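Local atomic coordinates of VAL-1 (Chlorella virus, PDB entry 3GNE), a protein that cleaves the polysaccharide alginate as a family 14 polysaccharide lyase (EC 4.2.2.3), with modes of action that depend on pH. Residues V3-D8 and F238-Y243; G94-G99 and I170-N175; D154-A159 and S188-N193. All coordinates share one frame; numbering follows the deposited sequence.

Contact 1 of 3, residues V3-D8 and F238-Y243; sequences VISTLD and FQMKKY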
loop_
_atom_site.group_PDB
_atom_site.type_symbol
_atom_site.label_atom_id
_atom_site.label_comp_id
_atom_site.label_asym_id
_atom_site.label_seq_id
_atom_site.Cartn_x
_atom_site.Cartn_y
_atom_site.Cartn_z
ATOM N N VAL A 3 8.188 10.438 -12.697
ATOM C CA VAL A 3 6.827 10.663 -12.219
ATOM C C VAL A 3 5.878 10.848 -13.395
ATOM O O VAL A 3 6.057 11.740 -14.176
ATOM C CB VAL A 3 6.773 11.906 -11.314
ATOM C CG1 VAL A 3 5.341 12.210 -10.843
ATOM C CG2 VAL A 3 7.710 11.695 -10.139
ATOM N N ILE A 4 4.871 9.996 -13.432
ATOM C CA ILE A 4 3.833 10.085 -14.444
ATOM C C ILE A 4 2.818 11.137 -14.044
ATOM O O ILE A 4 2.460 11.997 -14.861
ATOM C CB ILE A 4 3.226 8.700 -14.715
ATOM C CG1 ILE A 4 4.297 7.705 -15.164
ATOM C CG2 ILE A 4 2.077 8.783 -15.726
ATOM C CD1 ILE A 4 3.844 6.253 -15.002
ATOM N N SER A 5 2.345 11.096 -12.810
ATOM C CA SER A 5 1.409 12.115 -12.385
ATOM C C SER A 5 1.400 12.143 -10.852
ATOM O O SER A 5 1.847 11.183 -10.193
ATOM C CB SER A 5 -0.024 11.866 -12.839
ATOM O OG SER A 5 -0.500 10.615 -12.341
ATOM N N THR A 6 0.894 13.243 -10.334
ATOM C CA THR A 6 0.829 13.475 -8.889
ATOM C C THR A 6 -0.631 13.765 -8.537
ATOM O O THR A 6 -1.249 14.616 -9.193
ATOM C CB THR A 6 1.696 14.689 -8.539
ATOM O OG1 THR A 6 3.051 14.416 -8.903
ATOM C CG2 THR A 6 1.607 14.978 -7.021
ATOM N N LEU A 7 -1.147 13.086 -7.528
ATOM C CA LEU A 7 -2.521 13.338 -7.134
ATOM C C LEU A 7 -2.668 14.734 -6.588
ATOM O O LEU A 7 -1.909 15.157 -5.701
ATOM C CB LEU A 7 -2.873 12.311 -6.090
ATOM C CG LEU A 7 -4.262 12.453 -5.462
ATOM C CD1 LEU A 7 -5.405 12.398 -6.505
ATOM C CD2 LEU A 7 -4.427 11.357 -4.407
ATOM N N ASP A 8 -3.676 15.474 -7.085
ATOM C CA ASP A 8 -4.004 16.755 -6.482
ATOM C C ASP A 8 -5.018 16.531 -5.371
ATOM O O ASP A 8 -6.198 16.188 -5.599
ATOM C CB ASP A 8 -4.614 17.617 -7.584
ATOM C CG ASP A 8 -4.970 18.993 -7.081
ATOM O OD1 ASP A 8 -5.309 19.851 -7.958
ATOM O OD2 ASP A 8 -4.949 19.270 -5.850
ATOM N N PHE A 238 1.246 12.087 -3.181
ATOM C CA PHE A 238 0.957 10.782 -3.782
ATOM C C PHE A 238 1.297 10.836 -5.266
ATOM O O PHE A 238 0.797 11.699 -5.993
ATOM C CB PHE A 238 -0.548 10.470 -3.640
ATOM C CG PHE A 238 -0.945 10.151 -2.212
ATOM C CD1 PHE A 238 -0.947 8.829 -1.780
ATOM C CD2 PHE A 238 -1.327 11.132 -1.312
ATOM C CE1 PHE A 238 -1.378 8.540 -0.452
ATOM C CE2 PHE A 238 -1.730 10.875 -0.024
ATOM C CZ PHE A 238 -1.737 9.553 0.406
ATOM N N GLN A 239 2.173 9.949 -5.735
ATOM C CA GLN A 239 2.654 9.923 -7.092
ATOM C C GLN A 239 2.508 8.531 -7.692
ATOM O O GLN A 239 2.627 7.526 -7.014
ATOM C CB GLN A 239 4.160 10.311 -7.138
ATOM C CG GLN A 239 4.377 11.736 -6.651
ATOM C CD GLN A 239 5.837 12.105 -6.613
ATOM O OE1 GLN A 239 6.614 11.256 -6.159
ATOM N NE2 GLN A 239 6.243 13.289 -7.038
ATOM N N MET A 240 2.274 8.580 -9.011
ATOM C CA MET A 240 2.321 7.367 -9.816
ATOM C C MET A 240 3.606 7.455 -10.640
ATOM O O MET A 240 3.785 8.488 -11.325
ATOM C CB MET A 240 1.098 7.204 -10.713
ATOM C CG MET A 240 1.091 5.842 -11.392
ATOM S SD MET A 240 -0.353 5.506 -12.414
ATOM C CE MET A 240 -0.198 6.810 -13.718
ATOM N N LYS A 241 4.460 6.456 -10.586
ATOM C CA LYS A 241 5.797 6.553 -11.179
ATOM C C LYS A 241 6.075 5.356 -12.072
ATOM O O LYS A 241 5.474 4.302 -11.855
ATOM C CB LYS A 241 6.867 6.622 -10.073
ATOM C CG LYS A 241 6.669 7.841 -9.144
ATOM C CD LYS A 241 7.722 7.891 -8.023
ATOM C CE LYS A 241 9.109 8.081 -8.611
ATOM N NZ LYS A 241 10.130 8.256 -7.524
ATOM N N LYS A 242 7.003 5.560 -12.990
ATOM C CA LYS A 242 7.457 4.392 -13.770
ATOM C C LYS A 242 8.073 3.364 -12.842
ATOM O O LYS A 242 8.780 3.690 -11.855
ATOM C CB LYS A 242 8.424 4.967 -14.807
ATOM C CG LYS A 242 7.603 5.719 -15.896
ATOM C CD LYS A 242 8.439 6.653 -16.731
ATOM C CE LYS A 242 7.702 7.750 -17.488
ATOM N NZ LYS A 242 7.001 8.707 -16.579
ATOM N N TYR A 243 7.877 2.084 -13.147
ATOM C CA TYR A 243 8.629 1.021 -12.442
ATOM C C TYR A 243 10.111 1.123 -12.855
ATOM O O TYR A 243 10.414 1.024 -14.033
ATOM C CB TYR A 243 8.053 -0.347 -12.793
ATOM C CG TYR A 243 8.655 -1.441 -11.965
ATOM C CD1 TYR A 243 8.074 -1.843 -10.784
ATOM C CD2 TYR A 243 9.778 -2.120 -12.401
ATOM C CE1 TYR A 243 8.599 -2.859 -10.019
ATOM C CE2 TYR A 243 10.350 -3.144 -11.640
ATOM C CZ TYR A 243 9.744 -3.502 -10.463
ATOM O OH TYR A 243 10.300 -4.500 -9.709
HETATM O O HOH W 1 5.135 15.527 -7.008
HETATM O O HOH W 2 -0.727 14.216 -3.319
#
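A classic beta bulge marks the pairing of the two chain ends, where strand 3-6 runs antiparallel to the last part of strand 231-241. Two successive residues, Ile4 and Ser5, stand opposite the single residue Met240, and the carbonyl oxygen of Met240 takes two backbone donors: Ile4 N at 2.8 Å, lying in the carbonyl plane, and Ser5 N, in a weak bond of 3.3 Å. In return Met240 N gives Ser5 O a nearly straight bond of 2.9 Å (174° at the hydrogen), and Leu7 N continues the ladder by donating to Phe238 O. The extra residue shifts the register by one, so Val3 pairs with Lys241 and Thr6 with Gln239, their side chains on one face, while Ser5 and Met240 share the other.

On the face with Ser5, the Met240 side chain starts with CG anti to the backbone N and bends only at chi3 (63°), which brings CE to 3.6 Å from Ile4 CG2, the two side chains crossing obliquely. On the opposite face Gln239 lies alongside Thr6, pointing the same way, and its amide end crosses Val3 at about a right angle, with NE2 3.8 Å from Val3 CG2. A water bridges Gln239 and Thr6, accepting from Gln239 NE2 and bonded to Thr6 OG1. Another water links the backbone where the strands part, donating to Leu7 O and accepting from Phe238 N.

Ser5 OG bonds Trp19 NE1 and Lys241 NZ forms a salt bridge with Glu169, so both polar tips are held from elsewhere. Strand 3-6 thus lies along one side of strand 231-241, whose other side is hydrogen-bonded by strand 72-80 through Ala76 and Thr74; Ile73 of that strand touches Ile4 and Met240 alike.

Contact 2 of 3, residues G94-G99 and I170-N175; sequences GGTFIG and IGTKMN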
loop_
_atom_site.group_PDB
_atom_site.type_symbol
_atom_site.label_atom_id
_atom_site.label_comp_id
_atom_site.label_asym_id
_atom_site.label_seq_id
_atom_site.Cartn_x
_atom_site.Cartn_y
_atom_site.Cartn_z
ATOM N N GLY A 94 -0.946 1.532 1.900
ATOM C CA GLY A 94 -1.716 1.206 0.716
ATOM C C GLY A 94 -0.811 0.517 -0.280
ATOM O O GLY A 94 0.324 0.175 0.034
ATOM N N GLY A 95 -1.320 0.326 -1.490
ATOM C CA GLY A 95 -0.478 -0.355 -2.499
ATOM C C GLY A 95 -1.334 -0.659 -3.705
ATOM O O GLY A 95 -2.306 0.014 -4.014
ATOM N N THR A 96 -0.920 -1.680 -4.409
ATOM C CA THR A 96 -1.491 -2.009 -5.700
ATOM C C THR A 96 -2.228 -3.319 -5.642
ATOM O O THR A 96 -1.808 -4.233 -4.960
ATOM C CB THR A 96 -0.298 -2.078 -6.690
ATOM O OG1 THR A 96 -0.721 -2.058 -8.022
ATOM C CG2 THR A 96 0.403 -3.389 -6.430
ATOM N N PHE A 97 -3.358 -3.383 -6.367
ATOM C CA PHE A 97 -4.109 -4.631 -6.521
ATOM C C PHE A 97 -4.004 -5.116 -7.961
ATOM O O PHE A 97 -3.905 -4.282 -8.865
ATOM C CB PHE A 97 -5.588 -4.429 -6.137
ATOM C CG PHE A 97 -5.775 -4.556 -4.607
ATOM C CD1 PHE A 97 -5.230 -3.620 -3.742
ATOM C CD2 PHE A 97 -6.508 -5.621 -4.074
ATOM C CE1 PHE A 97 -5.432 -3.730 -2.358
ATOM C CE2 PHE A 97 -6.701 -5.772 -2.707
ATOM C CZ PHE A 97 -6.143 -4.826 -1.864
ATOM N N ILE A 98 -3.975 -6.442 -8.091
ATOM C CA ILE A 98 -3.800 -7.169 -9.338
ATOM C C ILE A 98 -5.107 -7.866 -9.697
ATOM O O ILE A 98 -5.657 -8.502 -8.791
ATOM C CB ILE A 98 -2.760 -8.296 -9.202
ATOM C CG1 ILE A 98 -1.346 -7.822 -8.890
ATOM C CG2 ILE A 98 -2.715 -9.124 -10.486
ATOM C CD1 ILE A 98 -1.144 -6.479 -9.563
ATOM N N GLY A 99 -5.567 -7.784 -10.936
ATOM C CA GLY A 99 -6.709 -8.642 -11.323
ATOM C C GLY A 99 -7.988 -8.145 -10.646
ATOM O O GLY A 99 -8.232 -6.936 -10.491
ATOM N N ILE A 170 6.356 1.979 -3.582
ATOM C CA ILE A 170 6.154 0.555 -3.735
ATOM C C ILE A 170 5.997 0.269 -5.235
ATOM O O ILE A 170 5.080 0.836 -5.864
ATOM C CB ILE A 170 4.962 -0.015 -2.926
ATOM C CG1 ILE A 170 4.847 -1.530 -3.062
ATOM C CG2 ILE A 170 3.639 0.685 -3.196
ATOM C CD1 ILE A 170 4.040 -2.208 -1.964
ATOM N N GLY A 171 6.854 -0.608 -5.740
ATOM C CA GLY A 171 6.813 -1.004 -7.144
ATOM C C GLY A 171 6.246 -2.402 -7.298
ATOM O O GLY A 171 6.447 -3.285 -6.457
ATOM N N THR A 172 5.520 -2.565 -8.399
ATOM C CA THR A 172 4.914 -3.856 -8.712
ATOM C C THR A 172 5.160 -4.173 -10.169
ATOM O O THR A 172 4.817 -3.320 -10.997
ATOM C CB THR A 172 3.384 -3.830 -8.469
ATOM O OG1 THR A 172 3.130 -3.387 -7.140
ATOM C CG2 THR A 172 2.840 -5.229 -8.555
ATOM N N LYS A 173 5.721 -5.328 -10.503
ATOM C CA LYS A 173 5.940 -5.673 -11.913
ATOM C C LYS A 173 5.358 -7.059 -12.151
ATOM O O LYS A 173 5.735 -8.036 -11.491
ATOM C CB LYS A 173 7.447 -5.687 -12.224
ATOM C CG LYS A 173 7.718 -6.138 -13.674
ATOM C CD LYS A 173 9.204 -6.021 -13.992
ATOM C CE LYS A 173 9.323 -6.191 -15.515
ATOM N NZ LYS A 173 9.162 -7.594 -15.951
ATOM N N MET A 174 4.405 -7.111 -13.081
ATOM C CA MET A 174 3.769 -8.391 -13.366
ATOM C C MET A 174 4.786 -9.421 -13.865
ATOM O O MET A 174 5.746 -9.092 -14.541
ATOM C CB MET A 174 2.663 -8.240 -14.431
ATOM C CG MET A 174 1.413 -7.532 -13.919
ATOM S SD MET A 174 0.471 -8.483 -12.709
ATOM C CE MET A 174 0.545 -10.135 -13.391
ATOM N N ASN A 175 4.463 -10.676 -13.500
ATOM C CA ASN A 175 5.169 -11.735 -14.218
ATOM C C ASN A 175 4.782 -11.727 -15.690
ATOM O O ASN A 175 3.743 -11.153 -16.105
ATOM C CB ASN A 175 4.764 -13.091 -13.655
ATOM C CG ASN A 175 3.243 -13.292 -13.637
ATOM O OD1 ASN A 175 2.547 -12.767 -12.750
ATOM N ND2 ASN A 175 2.700 -14.024 -14.644
#
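Thr96 and Thr172 reach toward each other tip to tip between two stacked sheets. Thr96 turns OG1 anti to its backbone N (chi1 -165°), which leaves CG2 in the crowded position between N and the carbonyl carbon and aims this methyl at the opposing residue. It comes to 2.8 Å from Thr172 OG1, very tight for a carbon and an oxygen; Thr96, Ile98 and Met174 are each modelled in two conformers, so the close approach belongs to one of the Thr96 positions. The hydroxyl of Thr172 has its polar partner elsewhere, in Asn115 ND2.

Further along, Ile98 and Met174 also meet end to end. Bends at chi2 and chi3 fold the Met174 chain over, and its SD lies 3.9 Å from Ile98 CG2 and 4.1 Å from Ile98 CD1. Near the other end, Ile170 CG2 lies 4.3 Å from Gly95 CA.

Residues 94-99 and 170-173 run almost parallel, at 11°, their axes 7.6 Å apart at closest, consistent with face-to-face layers of a concanavalin-like beta sandwich. Strand 91-99 is flanked in its sheet by strands 112-119 and 212-221, while strand 166-173 lies between 72-80 and 186-192; Ile212 touches Thr96, Ile98 and Thr172.

Contact 3 of 3, residues D154-A159 and S188-N193; sequences DDFKNA and SYVIVN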
loop_
_atom_site.group_PDB
_atom_site.type_symbol
_atom_site.label_atom_id
_atom_site.label_comp_id
_atom_site.label_asym_id
_atom_site.label_seq_id
_atom_site.Cartn_x
_atom_site.Cartn_y
_atom_site.Cartn_z
ATOM N N ASP A 154 13.865 -7.107 7.995
ATOM C CA ASP A 154 15.193 -6.799 8.510
ATOM C C ASP A 154 15.875 -5.652 7.797
ATOM O O ASP A 154 16.968 -5.248 8.198
ATOM C CB ASP A 154 16.069 -8.068 8.433
ATOM C CG ASP A 154 15.777 -9.089 9.533
ATOM O OD1 ASP A 154 15.094 -8.694 10.504
ATOM O OD2 ASP A 154 16.238 -10.255 9.386
ATOM N N ASP A 155 15.280 -5.123 6.738
ATOM C CA ASP A 155 15.925 -4.098 5.943
ATOM C C ASP A 155 15.410 -2.722 6.304
ATOM O O ASP A 155 16.097 -1.751 5.948
ATOM C CB ASP A 155 15.677 -4.376 4.448
ATOM C CG ASP A 155 16.109 -5.759 3.997
ATOM O OD1 ASP A 155 17.285 -6.070 4.266
ATOM O OD2 ASP A 155 15.275 -6.460 3.393
ATOM N N PHE A 156 14.287 -2.600 6.991
ATOM C CA PHE A 156 13.697 -1.291 7.216
ATOM C C PHE A 156 13.334 -1.109 8.672
ATOM O O PHE A 156 12.375 -0.429 8.995
ATOM C CB PHE A 156 12.429 -1.094 6.354
ATOM C CG PHE A 156 12.729 -1.066 4.851
ATOM C CD1 PHE A 156 12.239 -2.062 4.034
ATOM C CD2 PHE A 156 13.483 -0.062 4.283
ATOM C CE1 PHE A 156 12.458 -2.080 2.662
ATOM C CE2 PHE A 156 13.720 -0.027 2.925
ATOM C CZ PHE A 156 13.207 -1.044 2.119
ATOM N N LYS A 157 14.096 -1.734 9.585
ATOM C CA LYS A 157 13.785 -1.505 10.998
ATOM C C LYS A 157 13.917 -0.008 11.299
ATOM O O LYS A 157 14.854 0.673 10.867
ATOM C CB LYS A 157 14.644 -2.343 11.955
ATOM C CG LYS A 157 14.450 -3.849 11.863
ATOM C CD LYS A 157 15.099 -4.666 12.971
ATOM C CE LYS A 157 15.160 -6.157 12.531
ATOM N NZ LYS A 157 13.757 -6.610 12.242
ATOM N N ASN A 158 12.963 0.512 12.053
ATOM C CA ASN A 158 12.903 1.909 12.451
ATOM C C ASN A 158 13.153 2.856 11.289
ATOM O O ASN A 158 13.706 3.948 11.445
ATOM C CB ASN A 158 13.926 2.092 13.585
ATOM C CG ASN A 158 13.760 3.433 14.255
ATOM O OD1 ASN A 158 12.644 3.828 14.635
ATOM N ND2 ASN A 158 14.894 4.124 14.375
ATOM N N ALA A 159 12.720 2.466 10.094
ATOM C CA ALA A 159 12.982 3.313 8.932
ATOM C C ALA A 159 12.151 4.593 8.963
ATOM O O ALA A 159 12.561 5.624 8.424
ATOM C CB ALA A 159 12.707 2.543 7.636
ATOM N N SER A 188 8.567 -7.160 -6.940
ATOM C CA SER A 188 8.075 -6.101 -6.070
ATOM C C SER A 188 9.265 -5.324 -5.551
ATOM O O SER A 188 10.334 -5.874 -5.402
ATOM C CB SER A 188 7.346 -6.739 -4.877
ATOM O OG SER A 188 6.888 -5.669 -4.036
ATOM N N TYR A 189 9.095 -4.037 -5.277
ATOM C CA TYR A 189 10.182 -3.364 -4.547
ATOM C C TYR A 189 9.566 -2.353 -3.599
ATOM O O TYR A 189 8.440 -1.859 -3.807
ATOM C CB TYR A 189 11.173 -2.744 -5.511
ATOM C CG TYR A 189 10.850 -1.525 -6.345
ATOM C CD1 TYR A 189 10.593 -0.218 -5.861
ATOM C CD2 TYR A 189 10.855 -1.645 -7.745
ATOM C CE1 TYR A 189 10.324 0.857 -6.661
ATOM C CE2 TYR A 189 10.611 -0.549 -8.573
ATOM C CZ TYR A 189 10.346 0.697 -8.035
ATOM O OH TYR A 189 10.112 1.750 -8.889
ATOM N N VAL A 190 10.306 -2.030 -2.560
ATOM C CA VAL A 190 9.934 -1.044 -1.564
ATOM C C VAL A 190 11.127 -0.122 -1.435
ATOM O O VAL A 190 12.267 -0.579 -1.379
ATOM C CB VAL A 190 9.609 -1.682 -0.203
ATOM C CG1 VAL A 190 9.450 -0.605 0.873
ATOM C CG2 VAL A 190 8.334 -2.519 -0.366
ATOM N N ILE A 191 10.801 1.171 -1.391
ATOM C CA ILE A 191 11.805 2.180 -1.095
ATOM C C ILE A 191 11.340 2.970 0.123
ATOM O O ILE A 191 10.205 3.408 0.155
ATOM C CB ILE A 191 12.072 3.147 -2.281
ATOM C CG1 ILE A 191 12.382 2.449 -3.580
ATOM C CG2 ILE A 191 13.238 4.044 -1.895
ATOM C CD1 ILE A 191 12.497 3.382 -4.773
ATOM N N VAL A 192 12.254 3.129 1.097
ATOM C CA VAL A 192 11.961 3.989 2.235
ATOM C C VAL A 192 13.161 4.926 2.383
ATOM O O VAL A 192 14.299 4.457 2.606
ATOM C CB VAL A 192 11.716 3.262 3.566
ATOM C CG1 VAL A 192 11.307 4.285 4.594
ATOM C CG2 VAL A 192 10.608 2.187 3.390
ATOM N N ASN A 193 12.944 6.227 2.245
ATOM C CA ASN A 193 13.984 7.253 2.393
ATOM C C ASN A 193 15.203 6.888 1.617
ATOM O O ASN A 193 16.339 6.979 2.053
ATOM C CB ASN A 193 14.295 7.487 3.872
ATOM C CG ASN A 193 13.073 8.073 4.600
ATOM O OD1 ASN A 193 12.371 8.910 4.006
ATOM N ND2 ASN A 193 12.891 7.671 5.819
HETATM O O HOH W 3 14.791 5.694 6.911
#
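From its CB, directed at strand 186-192, Phe156 carries its ring onto two valines. With CG anti to the carbonyl carbon (chi1 -66°), the ring crosses both obliquely. CG is 4.1 Å from Val192 CG2, and the CD2 and CE2 side of the ring lies under that methyl, which sits over the face, offset toward the rim, in a CH-pi contact 4.0 Å from the ring centroid and 22° off the normal. Across the ring from CD2, CE1 meets Val190 CG1 at 3.8 Å, and at the tip CZ comes to 3.7 Å from Val190 O. Asp155 CB lies over the opposite face, so the ring is sandwiched between loop and strand.

A beta turn with Lys157 and Asn158 at its corners, closed by the hydrogen bond from Ala159 N to Phe156 O, brings Ala159 CB to 3.8 Å from Val192 CG1. Beside Ala159 a water donates to its O and accepts from Asn193 ND2; the Asn193 amide is also held by Asn166 and the backbone N of Arg167.

Here the loop meets both sheets: strand 186-192 pairs with 166-173 and 195-202, while Val125, in the seven-stranded sheet, touches Phe156, Val190 and Val192.

Overall arrangement
All three contacts reach the larger antiparallel sheet, but at different depths. Contact 2 is the deepest, its centre about 9 Å from that of the chain, and joins that sheet to the seven-stranded one through side chains and one glycine CA. Contact 1 is an in-sheet pairing at a partly exposed border, held by backbone hydrogen bonds, with side-chain packing and two waters added. Contact 3, buried yet further out, sets a loop on a strand through an aromatic ring and small aliphatic groups. Contacts 2 and 3 share neighbouring strands, 166-173 and 186-192, joined by a probable hydrogen bond from Gly171 N to Tyr189 O. The Tyr243 ring of contact 1 packs on Gly171, Thr172, Lys173 and Tyr189.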